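PDB 3BLX: isocitrate dehydrogenase [NAD] subunit 2, mitochondrial from Saccharomyces cerevisiae, which oxidatively decarboxylates isocitrate to 2-oxoglutarate with NAD(+) in the citric acid cycle, as one of two kinds of subunit in an allosteric octamer. Local coordinates for residues Y22-P34 / S76-A89. Numbering follows the deposited sequence.
Sequences YTVSFIEGDGIGP and SITKNLVALKGPLA
Ser25 OG is gripped by two side chains, one turn apart, near the end of helix 71-80. Asn80 ND2 donates to it at 2.9 Å, with the hydroxyl tilted 30° out of the amide plane. Ser76 OG pairs with Ser25 OG at 3.0 Å. A chi1 of -59° sets the Ser25 hydroxyl beside its own backbone N and turns it to the helix. Glu54 accepts a further bond from Asn80 ND2. At the other end, Asp30 binds through backbone and side chain. Its N donates to Pro87 O at 3.1 Å, and its OD2 takes Ala89 N at 3.1 Å on the syn lone pair. An alanine in place of Asp30 would probably leave Ala89 N without this acceptor. Between these ends the two segments run parallel. Ser25 N bonds to Val82 O, and Gly86 N reaches Ile27 O at 3.2 Å, almost straight along the C=O axis. Strand 82-85 is an edge strand, within this chain, of the large mixed sheet of the isocitrate/isopropylmalate dehydrogenase fold, and residues 24-27 pass along it. Leu84 and Phe26 lie side by side, with Leu84 CD2 3.7 Å from Phe26 CZ, while Leu84 O sits over one face of the ring. Ile27 crosses Ile77 at about a right angle, their CD1 atoms 4.0 Å apart. Val24 and Val82 meet through their CG1 methyls, and Met305 of helix 296-309 touches both.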
loop_
_atom_site.group_PDB
_atom_site.type_symbol
_atom_site.label_atom_id
_atom_site.label_comp_id
_atom_site.label_asym_id
_atom_site.label_seq_id
_atom_site.Cartn_x
_atom_site.Cartn_y
_atom_site.Cartn_z
ATOM N N TYR B 22 63.077 25.703 -6.420
ATOM C CA TYR B 22 61.671 26.012 -6.161
ATOM C C TYR B 22 61.009 24.963 -5.267
ATOM O O TYR B 22 61.225 23.760 -5.441
ATOM C CB TYR B 22 60.898 26.091 -7.475
ATOM C CG TYR B 22 61.271 27.253 -8.354
ATOM C CD1 TYR B 22 62.144 27.089 -9.430
ATOM C CD2 TYR B 22 60.743 28.512 -8.123
ATOM C CE1 TYR B 22 62.481 28.149 -10.241
ATOM C CE2 TYR B 22 61.076 29.581 -8.929
ATOM C CZ TYR B 22 61.947 29.395 -9.982
ATOM O OH TYR B 22 62.276 30.461 -10.785
ATOM N N THR B 23 60.197 25.423 -4.318
ATOM C CA THR B 23 59.417 24.522 -3.474
ATOM C C THR B 23 58.098 24.120 -4.148
ATOM O O THR B 23 57.341 24.980 -4.601
ATOM C CB THR B 23 59.123 25.162 -2.102
ATOM O OG1 THR B 23 58.989 26.583 -2.252
ATOM C CG2 THR B 23 60.252 24.874 -1.133
ATOM N N VAL B 24 57.835 22.815 -4.210
ATOM C CA VAL B 24 56.615 22.270 -4.808
ATOM C C VAL B 24 55.947 21.173 -3.947
ATOM O O VAL B 24 56.522 20.104 -3.746
ATOM C CB VAL B 24 56.915 21.695 -6.204
ATOM C CG1 VAL B 24 55.703 20.958 -6.748
ATOM C CG2 VAL B 24 57.346 22.793 -7.157
ATOM N N SER B 25 54.735 21.430 -3.454
ATOM C CA SER B 25 54.006 20.445 -2.653
ATOM C C SER B 25 53.762 19.203 -3.491
ATOM O O SER B 25 53.712 19.287 -4.706
ATOM C CB SER B 25 52.678 21.021 -2.175
ATOM O OG SER B 25 52.854 22.188 -1.398
ATOM N N PHE B 26 53.617 18.045 -2.865
ATOM C CA PHE B 26 53.350 16.856 -3.657
ATOM C C PHE B 26 51.953 16.216 -3.526
ATOM O O PHE B 26 51.105 16.408 -4.394
ATOM C CB PHE B 26 54.437 15.816 -3.488
ATOM C CG PHE B 26 54.687 15.034 -4.733
ATOM C CD1 PHE B 26 55.729 15.367 -5.569
ATOM C CD2 PHE B 26 53.854 13.991 -5.095
ATOM C CE1 PHE B 26 55.956 14.662 -6.732
ATOM C CE2 PHE B 26 54.069 13.283 -6.263
ATOM C CZ PHE B 26 55.125 13.619 -7.082
ATOM N N ILE B 27 51.708 15.458 -2.465
ATOM C CA ILE B 27 50.480 14.668 -2.373
ATOM C C ILE B 27 50.627 13.484 -3.289
ATOM O O ILE B 27 50.131 13.493 -4.398
ATOM C CB ILE B 27 49.202 15.425 -2.816
ATOM C CG1 ILE B 27 49.141 16.823 -2.214
ATOM C CG2 ILE B 27 47.939 14.602 -2.477
ATOM C CD1 ILE B 27 47.997 17.643 -2.717
ATOM N N GLU B 28 51.314 12.458 -2.818
ATOM C CA GLU B 28 51.556 11.286 -3.629
ATOM C C GLU B 28 50.302 10.453 -3.796
ATOM O O GLU B 28 50.223 9.624 -4.696
ATOM C CB GLU B 28 52.687 10.452 -3.019
ATOM C CG GLU B 28 53.922 11.286 -2.700
ATOM C CD GLU B 28 55.176 10.456 -2.493
ATOM O OE1 GLU B 28 55.072 9.207 -2.463
ATOM O OE2 GLU B 28 56.262 11.064 -2.358
ATOM N N GLY B 29 49.318 10.677 -2.937
ATOM C CA GLY B 29 48.095 9.901 -2.996
ATOM C C GLY B 29 48.328 8.435 -2.674
ATOM O O GLY B 29 49.315 8.075 -2.022
ATOM N N ASP B 30 47.424 7.579 -3.136
ATOM C CA ASP B 30 47.469 6.167 -2.771
ATOM C C ASP B 30 47.235 5.233 -3.952
ATOM O O ASP B 30 47.151 5.673 -5.103
ATOM C CB ASP B 30 46.481 5.875 -1.634
ATOM C CG ASP B 30 45.170 6.632 -1.784
ATOM O OD1 ASP B 30 44.989 7.659 -1.087
ATOM O OD2 ASP B 30 44.325 6.204 -2.603
ATOM N N GLY B 31 47.119 3.942 -3.655
ATOM C CA GLY B 31 47.046 2.940 -4.699
ATOM C C GLY B 31 48.358 2.970 -5.452
ATOM O O GLY B 31 49.427 2.837 -4.845
ATOM N N ILE B 32 48.289 3.177 -6.763
ATOM C CA ILE B 32 49.495 3.262 -7.567
ATOM C C ILE B 32 50.168 4.609 -7.386
ATOM O O ILE B 32 51.168 4.894 -8.023
ATOM C CB ILE B 32 49.202 3.040 -9.048
ATOM C CG1 ILE B 32 48.201 4.078 -9.552
ATOM C CG2 ILE B 32 48.682 1.632 -9.281
ATOM C CD1 ILE B 32 47.949 3.995 -11.030
ATOM N N GLY B 33 49.619 5.431 -6.503
ATOM C CA GLY B 33 50.141 6.765 -6.260
ATOM C C GLY B 33 51.621 6.785 -5.943
ATOM O O GLY B 33 52.402 7.386 -6.673
ATOM N N PRO B 34 52.018 6.116 -4.854
ATOM C CA PRO B 34 53.423 6.045 -4.437
ATOM C C PRO B 34 54.394 5.764 -5.588
ATOM O O PRO B 34 55.282 6.579 -5.796
ATOM C CB PRO B 34 53.428 4.890 -3.435
ATOM C CG PRO B 34 52.082 4.929 -2.842
ATOM C CD PRO B 34 51.145 5.356 -3.942
ATOM N N SER B 76 51.184 24.409 3.566
ATOM C CA SER B 76 52.203 23.999 2.616
ATOM C C SER B 76 51.911 24.454 1.178
ATOM O O SER B 76 52.788 24.969 0.487
ATOM C CB SER B 76 52.349 22.482 2.660
ATOM O OG SER B 76 53.178 22.032 1.607
ATOM N N ILE B 77 50.676 24.253 0.730
ATOM C CA ILE B 77 50.299 24.545 -0.646
ATOM C C ILE B 77 50.046 26.032 -0.832
ATOM O O ILE B 77 50.381 26.577 -1.868
ATOM C CB ILE B 77 49.059 23.737 -1.068
ATOM C CG1 ILE B 77 49.340 22.249 -0.935
ATOM C CG2 ILE B 77 48.696 24.031 -2.482
ATOM C CD1 ILE B 77 48.171 21.401 -1.260
ATOM N N THR B 78 49.467 26.692 0.172
ATOM C CA THR B 78 49.229 28.136 0.102
ATOM C C THR B 78 50.554 28.880 -0.032
ATOM O O THR B 78 50.640 29.945 -0.657
ATOM C CB THR B 78 48.503 28.669 1.355
ATOM O OG1 THR B 78 47.247 27.999 1.512
ATOM C CG2 THR B 78 48.269 30.175 1.241
ATOM N N LYS B 79 51.587 28.304 0.568
ATOM C CA LYS B 79 52.907 28.907 0.566
ATOM C C LYS B 79 53.643 28.650 -0.739
ATOM O O LYS B 79 54.246 29.559 -1.294
ATOM C CB LYS B 79 53.741 28.365 1.724
ATOM C CG LYS B 79 55.193 28.859 1.728
ATOM C CD LYS B 79 56.150 27.788 2.263
ATOM C CE LYS B 79 55.616 27.136 3.542
ATOM N NZ LYS B 79 56.270 25.818 3.814
ATOM N N ASN B 80 53.605 27.408 -1.214
ATOM C CA ASN B 80 54.342 27.022 -2.418
ATOM C C ASN B 80 53.687 27.492 -3.715
ATOM O O ASN B 80 54.371 27.698 -4.723
ATOM C CB ASN B 80 54.527 25.512 -2.463
ATOM C CG ASN B 80 55.363 25.001 -1.321
ATOM O OD1 ASN B 80 56.054 25.766 -0.651
ATOM N ND2 ASN B 80 55.305 23.699 -1.086
ATOM N N LEU B 81 52.364 27.651 -3.678
ATOM C CA LEU B 81 51.573 28.147 -4.813
ATOM C C LEU B 81 51.419 27.121 -5.946
ATOM O O LEU B 81 50.721 27.378 -6.938
ATOM C CB LEU B 81 52.137 29.467 -5.357
ATOM C CG LEU B 81 52.212 30.673 -4.417
ATOM C CD1 LEU B 81 52.584 31.918 -5.202
ATOM C CD2 LEU B 81 50.907 30.893 -3.650
ATOM N N VAL B 82 52.073 25.970 -5.791
ATOM C CA VAL B 82 51.968 24.886 -6.757
ATOM C C VAL B 82 51.959 23.535 -6.064
ATOM O O VAL B 82 52.615 23.364 -5.037
ATOM C CB VAL B 82 53.113 24.921 -7.761
ATOM C CG1 VAL B 82 53.174 23.641 -8.538
ATOM C CG2 VAL B 82 52.912 26.063 -8.703
ATOM N N ALA B 83 51.199 22.591 -6.617
ATOM C CA ALA B 83 51.147 21.217 -6.119
ATOM C C ALA B 83 51.013 20.266 -7.291
ATOM O O ALA B 83 50.560 20.662 -8.360
ATOM C CB ALA B 83 49.987 21.028 -5.167
ATOM N N LEU B 84 51.414 19.015 -7.084
ATOM C CA LEU B 84 51.304 17.985 -8.107
ATOM C C LEU B 84 50.799 16.685 -7.510
ATOM O O LEU B 84 51.599 15.898 -7.037
ATOM C CB LEU B 84 52.666 17.729 -8.746
ATOM C CG LEU B 84 52.736 16.494 -9.638
ATOM C CD1 LEU B 84 52.152 16.816 -10.989
ATOM C CD2 LEU B 84 54.155 16.017 -9.785
ATOM N N LYS B 85 49.492 16.441 -7.543
ATOM C CA LYS B 85 48.938 15.271 -6.872
ATOM C C LYS B 85 48.696 14.079 -7.797
ATOM O O LYS B 85 48.393 14.239 -8.966
ATOM C CB LYS B 85 47.656 15.630 -6.099
ATOM C CG LYS B 85 46.453 15.946 -6.952
ATOM C CD LYS B 85 45.229 16.305 -6.107
ATOM C CE LYS B 85 44.506 15.075 -5.592
ATOM N NZ LYS B 85 43.908 14.254 -6.686
ATOM N N GLY B 86 48.847 12.877 -7.253
ATOM C CA GLY B 86 48.454 11.663 -7.942
ATOM C C GLY B 86 47.068 11.270 -7.492
ATOM O O GLY B 86 46.397 12.057 -6.837
ATOM N N PRO B 87 46.642 10.044 -7.820
ATOM C CA PRO B 87 45.297 9.509 -7.570
ATOM C C PRO B 87 44.971 9.375 -6.086
ATOM O O PRO B 87 45.886 9.263 -5.268
ATOM C CB PRO B 87 45.354 8.102 -8.182
ATOM C CG PRO B 87 46.542 8.095 -9.042
ATOM C CD PRO B 87 47.519 9.030 -8.408
ATOM N N LEU B 88 43.683 9.383 -5.749
ATOM C CA LEU B 88 43.240 9.012 -4.401
ATOM C C LEU B 88 41.821 8.452 -4.376
ATOM O O LEU B 88 40.925 8.951 -5.064
ATOM C CB LEU B 88 43.400 10.170 -3.420
ATOM C CG LEU B 88 43.459 11.536 -4.077
ATOM C CD1 LEU B 88 42.062 12.005 -4.471
ATOM C CD2 LEU B 88 44.125 12.484 -3.111
ATOM N N ALA B 89 41.638 7.408 -3.567
ATOM C CA ALA B 89 40.379 6.663 -3.504
ATOM C C ALA B 89 39.203 7.477 -2.947
ATOM O O ALA B 89 39.376 8.613 -2.461
ATOM C CB ALA B 89 40.562 5.342 -2.723
#